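Local coordinates for 4-hydroxybutyrate CoA-transferase (PDB 3D3U), which probably transfers coenzyme A from an acyl-CoA thioester to a carboxylic acid such as acetate or 4-hydroxybutyrate, at residues 12-17 and 41-46; 278-281 and 286-289. All coordinates share one frame; numbering follows the deposited sequence.

Interaction 1 of 2, residues 12-17 and 41-46; sequences CSADEA and SQAMYR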
ATOM      1  N   CYS A  12      28.240  -9.883   7.286  1.00 23.75           N
ATOM      2  CA  CYS A  12      28.749 -10.811   6.280  1.00 23.05           C
ATOM      3  C   CYS A  12      28.378 -10.299   4.892  1.00 22.52           C
ATOM      4  O   CYS A  12      27.932  -9.176   4.732  1.00 22.55           O
ATOM      5  CB  CYS A  12      28.246 -12.243   6.504  1.00 22.22           C
ATOM      6  SG  CYS A  12      26.477 -12.335   6.888  1.00 26.12           S
ATOM      7  N   SER A  13      28.617 -11.120   3.884  1.00 22.63           N
ATOM      8  CA  SER A  13      28.258 -10.809   2.522  1.00 21.87           C
ATOM      9  C   SER A  13      26.895 -11.347   2.387  1.00 20.56           C
ATOM     10  O   SER A  13      26.476 -12.221   3.119  1.00 19.95           O
ATOM     11  CB  SER A  13      29.154 -11.583   1.512  1.00 22.74           C
ATOM     12  OG  SER A  13      28.897 -12.990   1.549  1.00 22.51           O
ATOM     13  N   ALA A  14      26.226 -10.886   1.365  1.00 19.68           N
ATOM     14  CA  ALA A  14      24.970 -11.446   1.055  1.00 18.20           C
ATOM     15  C   ALA A  14      25.142 -12.971   0.953  1.00 17.81           C
ATOM     16  O   ALA A  14      24.353 -13.738   1.560  1.00 17.26           O
ATOM     17  CB  ALA A  14      24.477 -10.858  -0.211  1.00 17.48           C
ATOM     18  N   ASP A  15      26.187 -13.399   0.245  1.00 17.40           N
ATOM     19  CA  ASP A  15      26.318 -14.826  -0.145  1.00 17.58           C
ATOM     20  C   ASP A  15      26.535 -15.683   1.077  1.00 17.51           C
ATOM     21  O   ASP A  15      25.936 -16.770   1.226  1.00 17.85           O
ATOM     22  CB  ASP A  15      27.486 -15.070  -1.094  1.00 17.43           C
ATOM     23  CG  ASP A  15      27.295 -14.426  -2.541  1.00 22.38           C
ATOM     24  OD1 ASP A  15      26.834 -15.170  -3.464  1.00 24.07           O
ATOM     25  OD2 ASP A  15      27.616 -13.220  -2.860  1.00 24.81           O
ATOM     26  N   GLU A  16      27.344 -15.174   2.010  1.00 17.22           N
ATOM     27  CA  GLU A  16      27.592 -15.919   3.216  1.00 15.21           C
ATOM     28  C   GLU A  16      26.304 -16.017   4.007  1.00 13.71           C
ATOM     29  O   GLU A  16      25.984 -17.091   4.596  1.00 12.05           O
ATOM     30  CB  GLU A  16      28.670 -15.289   4.034  1.00 16.27           C
ATOM     31  CG  GLU A  16      29.977 -14.989   3.359  1.00 18.47           C
ATOM     32  CD  GLU A  16      30.778 -13.991   4.201  1.00 26.97           C
ATOM     33  OE1 GLU A  16      30.262 -12.858   4.484  1.00 27.31           O
ATOM     34  OE2 GLU A  16      31.920 -14.344   4.629  1.00 25.64           O
ATOM     35  N   ALA A  17      25.545 -14.926   4.011  1.00 12.99           N
ATOM     36  CA  ALA A  17      24.187 -14.986   4.638  1.00 13.65           C
ATOM     37  C   ALA A  17      23.126 -15.928   3.959  1.00 13.45           C
ATOM     38  O   ALA A  17      22.509 -16.730   4.627  1.00 12.07           O
ATOM     39  CB  ALA A  17      23.651 -13.652   4.884  1.00 12.61           C
ATOM     40  N   SER A  41      18.267 -11.371  -3.122  1.00 21.03           N
ATOM     41  CA  SER A  41      17.745 -12.184  -4.265  1.00 20.01           C
ATOM     42  C   SER A  41      18.875 -12.562  -5.263  1.00 20.61           C
ATOM     43  O   SER A  41      19.059 -13.732  -5.704  1.00 18.08           O
ATOM     44  CB  SER A  41      16.585 -11.470  -4.952  1.00 19.44           C
ATOM     45  OG  SER A  41      16.125 -12.160  -6.121  1.00 19.22           O
ATOM     46  N   GLN A  42      19.692 -11.533  -5.531  1.00 23.29           N
ATOM     47  CA  GLN A  42      20.917 -11.601  -6.417  1.00 23.53           C
ATOM     48  C   GLN A  42      21.749 -12.729  -5.783  1.00 21.04           C
ATOM     49  O   GLN A  42      22.048 -13.698  -6.473  1.00 21.64           O
ATOM     50  CB  GLN A  42      21.646 -10.196  -6.498  1.00 24.61           C
ATOM     51  CG  GLN A  42      22.154  -9.667  -7.858  1.00 30.98           C
ATOM     52  CD  GLN A  42      21.152  -8.585  -8.468  1.00 42.73           C
ATOM     53  OE1 GLN A  42      20.983  -7.474  -7.852  1.00 44.13           O
ATOM     54  NE2 GLN A  42      20.490  -8.908  -9.673  1.00 39.64           N
ATOM     55  N   ALA A  43      22.046 -12.675  -4.473  1.00 18.30           N
ATOM     56  CA  ALA A  43      22.884 -13.779  -3.904  1.00 17.00           C
ATOM     57  C   ALA A  43      22.275 -15.175  -3.942  1.00 15.00           C
ATOM     58  O   ALA A  43      22.981 -16.133  -4.002  1.00 11.84           O
ATOM     59  CB  ALA A  43      23.473 -13.457  -2.483  1.00 17.47           C
ATOM     60  N   MET A  44      20.957 -15.264  -3.892  1.00 14.50           N
ATOM     61  CA  MET A  44      20.311 -16.564  -4.025  1.00 15.39           C
ATOM     62  C   MET A  44      20.478 -17.086  -5.440  1.00 12.22           C
ATOM     63  O   MET A  44      20.658 -18.269  -5.643  1.00 10.78           O
ATOM     64  CB  MET A  44      18.805 -16.452  -3.669  1.00 16.06           C
ATOM     65  CG  MET A  44      18.488 -16.328  -2.131  1.00 18.15           C
ATOM     66  SD  MET A  44      16.726 -16.061  -1.924  1.00 20.97           S
ATOM     67  CE  MET A  44      16.033 -17.660  -1.883  1.00 18.66           C
ATOM     68  N   TYR A  45      20.394 -16.202  -6.425  1.00 10.67           N
ATOM     69  CA  TYR A  45      20.782 -16.591  -7.781  1.00 10.06           C
ATOM     70  C   TYR A  45      22.206 -17.206  -7.877  1.00  9.87           C
ATOM     71  O   TYR A  45      22.378 -18.383  -8.248  1.00  8.45           O
ATOM     72  CB  TYR A  45      20.736 -15.429  -8.751  1.00  9.54           C
ATOM     73  CG  TYR A  45      20.866 -15.894 -10.141  1.00 10.38           C
ATOM     74  CD1 TYR A  45      19.738 -16.338 -10.846  1.00 12.83           C
ATOM     75  CD2 TYR A  45      22.098 -15.953 -10.774  1.00 13.04           C
ATOM     76  CE1 TYR A  45      19.809 -16.782 -12.163  1.00  9.77           C
ATOM     77  CE2 TYR A  45      22.194 -16.434 -12.079  1.00 12.73           C
ATOM     78  CZ  TYR A  45      21.033 -16.858 -12.785  1.00 10.42           C
ATOM     79  OH  TYR A  45      21.086 -17.340 -14.109  1.00  9.11           O
ATOM     80  N   ARG A  46      23.226 -16.414  -7.570  1.00  9.05           N
ATOM     81  CA  ARG A  46      24.564 -16.977  -7.593  1.00  9.66           C
ATOM     82  C   ARG A  46      24.709 -18.277  -6.816  1.00 10.23           C
ATOM     83  O   ARG A  46      25.419 -19.138  -7.270  1.00 12.26           O
ATOM     84  CB  ARG A  46      25.542 -16.000  -7.017  1.00  9.96           C
ATOM     85  CG  ARG A  46      25.566 -14.706  -7.704  1.00 13.07           C
ATOM     86  CD  ARG A  46      26.765 -13.936  -7.320  1.00 15.66           C
ATOM     87  NE  ARG A  46      26.526 -13.498  -5.996  1.00 13.78           N
ATOM     88  CZ  ARG A  46      25.905 -12.374  -5.720  1.00 16.09           C
ATOM     89  NH1 ARG A  46      25.487 -11.553  -6.736  1.00 13.23           N
ATOM     90  NH2 ARG A  46      25.690 -12.093  -4.398  1.00 17.30           N
TER
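R46 holds the carboxylate of D15 side-on, offering one nitrogen to each oxygen. The straighter bond runs from R46 NE to D15 OD1, 3.0 Å with an N-H...O angle of 161°; it uses the syn lone pair of OD1, and OD1 lies close to the guanidinium plane. The partner bond, R46 NH2 to D15 OD2 at 2.7 Å, is more bent; the carboxylate and guanidinium planes are 49° apart, and NH2 meets OD2 from above the carboxylate plane. The arginine bends at chi3 (-73°), and the two side chains cross at about a right angle. Alongside this bridge A14 CB meets A43 CB at 3.6 Å. A14 further touches I178 of strand 176-180, and A43 touches V18. One shell out, Q47 NE2 also donates to D15 OD1. S13 and E16 form a capping box: with S13 at the N-cap, E16 N gives to S13 OG at 2.7 Å, holding the first helical turn from which A14 and D15 project. A negative D15 near the start of helix 14-21 and a positive R46 near the end of helix 38-46 probably each interact favourably with the dipole of their own helix, though R46 is exposed and solvent should weaken their attraction.

Interaction 2 of 2, residues 278-281 and 286-289; sequences YDFV and VIEC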
ATOM      1  N   TYR A 278      12.105   9.985  -1.495  1.00 15.30           N
ATOM      2  CA  TYR A 278      12.990   9.329  -0.504  1.00 15.45           C
ATOM      3  C   TYR A 278      13.756  10.342   0.254  1.00 15.56           C
ATOM      4  O   TYR A 278      13.653  10.360   1.502  1.00 16.38           O
ATOM      5  CB  TYR A 278      13.878   8.234  -1.081  1.00 15.72           C
ATOM      6  CG  TYR A 278      13.048   7.226  -1.862  1.00 17.05           C
ATOM      7  CD1 TYR A 278      11.778   6.859  -1.423  1.00 17.34           C
ATOM      8  CD2 TYR A 278      13.492   6.680  -3.064  1.00 17.74           C
ATOM      9  CE1 TYR A 278      10.974   5.986  -2.146  1.00 16.03           C
ATOM     10  CE2 TYR A 278      12.680   5.779  -3.798  1.00 18.64           C
ATOM     11  CZ  TYR A 278      11.407   5.453  -3.328  1.00 18.08           C
ATOM     12  OH  TYR A 278      10.572   4.566  -4.008  1.00 19.49           O
ATOM     13  N   ASP A 279      14.439  11.249  -0.438  1.00 14.29           N
ATOM     14  CA  ASP A 279      15.053  12.329   0.344  1.00 15.43           C
ATOM     15  C   ASP A 279      14.168  13.195   1.205  1.00 15.57           C
ATOM     16  O   ASP A 279      14.659  13.711   2.172  1.00 15.70           O
ATOM     17  CB  ASP A 279      15.969  13.295  -0.433  1.00 16.49           C
ATOM     18  CG  ASP A 279      16.819  12.623  -1.427  1.00 17.79           C
ATOM     19  OD1 ASP A 279      17.007  11.407  -1.290  1.00 25.20           O
ATOM     20  OD2 ASP A 279      17.310  13.223  -2.414  1.00 19.97           O
ATOM     21  N   PHE A 280      12.910  13.414   0.844  1.00 16.66           N
ATOM     22  CA  PHE A 280      11.988  14.203   1.696  1.00 18.00           C
ATOM     23  C   PHE A 280      11.588  13.407   2.951  1.00 19.52           C
ATOM     24  O   PHE A 280      11.561  13.947   4.100  1.00 20.25           O
ATOM     25  CB  PHE A 280      10.735  14.555   0.905  1.00 16.57           C
ATOM     26  CG  PHE A 280       9.622  15.245   1.696  1.00 17.15           C
ATOM     27  CD1 PHE A 280       9.687  16.627   2.011  1.00 15.85           C
ATOM     28  CD2 PHE A 280       8.418  14.550   2.014  1.00 14.88           C
ATOM     29  CE1 PHE A 280       8.616  17.303   2.715  1.00 12.59           C
ATOM     30  CE2 PHE A 280       7.359  15.247   2.703  1.00 13.11           C
ATOM     31  CZ  PHE A 280       7.484  16.646   3.042  1.00 10.98           C
ATOM     32  N   VAL A 281      11.265  12.130   2.778  1.00 20.51           N
ATOM     33  CA  VAL A 281      10.804  11.404   3.975  1.00 21.31           C
ATOM     34  C   VAL A 281      11.923  11.021   4.948  1.00 21.83           C
ATOM     35  O   VAL A 281      11.699  10.721   6.162  1.00 22.34           O
ATOM     36  CB  VAL A 281       9.914  10.226   3.610  1.00 22.52           C
ATOM     37  CG1 VAL A 281       8.807  10.759   2.623  1.00 18.73           C
ATOM     38  CG2 VAL A 281      10.769   8.998   3.083  1.00 19.22           C
ATOM     39  N   VAL A 286       7.467  14.545  10.663  1.00 18.11           N
ATOM     40  CA  VAL A 286       6.034  14.611  10.521  1.00 18.88           C
ATOM     41  C   VAL A 286       5.445  13.386   9.742  1.00 19.56           C
ATOM     42  O   VAL A 286       4.194  13.280   9.471  1.00 19.16           O
ATOM     43  CB  VAL A 286       5.630  15.908   9.907  1.00 17.80           C
ATOM     44  CG1 VAL A 286       5.772  15.843   8.377  1.00 14.90           C
ATOM     45  CG2 VAL A 286       4.255  16.037  10.219  1.00 22.40           C
ATOM     46  N   ILE A 287       6.371  12.485   9.397  1.00 19.67           N
ATOM     47  CA  ILE A 287       6.049  11.264   8.702  1.00 19.63           C
ATOM     48  C   ILE A 287       6.365  10.098   9.579  1.00 20.46           C
ATOM     49  O   ILE A 287       7.424  10.098  10.233  1.00 20.38           O
ATOM     50  CB  ILE A 287       6.808  11.196   7.422  1.00 19.75           C
ATOM     51  CG1 ILE A 287       5.919  11.769   6.307  1.00 20.96           C
ATOM     52  CG2 ILE A 287       7.168   9.772   7.052  1.00 17.28           C
ATOM     53  CD1 ILE A 287       6.541  12.930   5.509  1.00 24.41           C
ATOM     54  N   GLU A 288       5.424   9.134   9.604  1.00 20.61           N
ATOM     55  CA  GLU A 288       5.534   7.956  10.432  1.00 21.85           C
ATOM     56  C   GLU A 288       4.961   6.642   9.871  1.00 23.03           C
ATOM     57  O   GLU A 288       3.820   6.622   9.284  1.00 24.21           O
ATOM     58  CB  GLU A 288       4.908   8.258  11.758  1.00 21.66           C
ATOM     59  CG  GLU A 288       5.764   9.255  12.513  1.00 24.90           C
ATOM     60  CD  GLU A 288       5.097   9.672  13.807  1.00 30.70           C
ATOM     61  OE1 GLU A 288       3.883   9.435  13.914  1.00 33.39           O
ATOM     62  OE2 GLU A 288       5.775  10.213  14.723  1.00 32.76           O
ATOM     63  N   CYS A 289       5.687   5.525  10.064  1.00 21.66           N
ATOM     64  CA  CYS A 289       5.150   4.290   9.543  1.00 20.15           C
ATOM     65  C   CYS A 289       4.581   3.423  10.581  1.00 18.95           C
ATOM     66  O   CYS A 289       4.987   3.480  11.721  1.00 17.72           O
ATOM     67  CB  CYS A 289       6.209   3.584   8.749  1.00 21.24           C
ATOM     68  SG  CYS A 289       6.436   4.453   7.159  1.00 22.83           S
TER
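F280 carries its CG anti to the backbone N (chi1 174°), which swings the ring from the flank of helix 275-281 across to I287 on strand 287-289. In I287 the bond from CA to CB already points at the helix, and CG1 and CD1 extend that direction, so the delta methyl forms the leading end of the side chain. The two side chains cross at about a right angle, with F280 CE2 3.7 Å from I287 CD1. The same methyl lies 4.3 Å from V281 CG1, a looser approach. I287 CD1 thus meets two consecutive residues of the last helical turn. The contact is wholly apolar and buried, with F280 partly exposed; V281 CA and I287 CA are 6.7 Å apart.

Other parts of the chain enclose the cluster: F280 also rests on M246, I249 and R250 of helix 243-251, and V281 touches I163. The short connection between helix and strand is organised by N284, whose OD1 accepts from V286 N and whose ND2 makes a weak bond to F280 O. Strand 287-289 sits between strands 164-165 and 266-268 in the sheet; V286 pairs through its backbone with V266, and C289 with G164. Strand 266-268, helix 275-281 and strand 287-289 make a beta-alpha-beta unit in which the two strands are parallel neighbours, and the isoleucine packs the end of the connecting helix onto the second strand, an arrangement characteristic of Rossmann-like alpha/beta folds.

From the N terminus, interaction 1 comes first: residues 12-17 open it and 41-46 close it, spanning 23 residues that include strand 27-30 and joining helix 14-21 to helix 38-46 beside the six-stranded parallel sheet. More than 200 residues later, interaction 2 closes a far shorter loop of four residues, between helix 275-281 and strand 287-289 of the larger mixed sheet. The two are in series, neither nested nor crossed, and fall in the N-terminal and C-terminal domains of the acetyl-CoA hydrolase/transferase family respectively. The centres of interactions 1 and 2 lie about 29 Å apart; their nearest atoms are about 16 Å apart. One ties helix to helix partly at the surface, the other helix to strand in the interior.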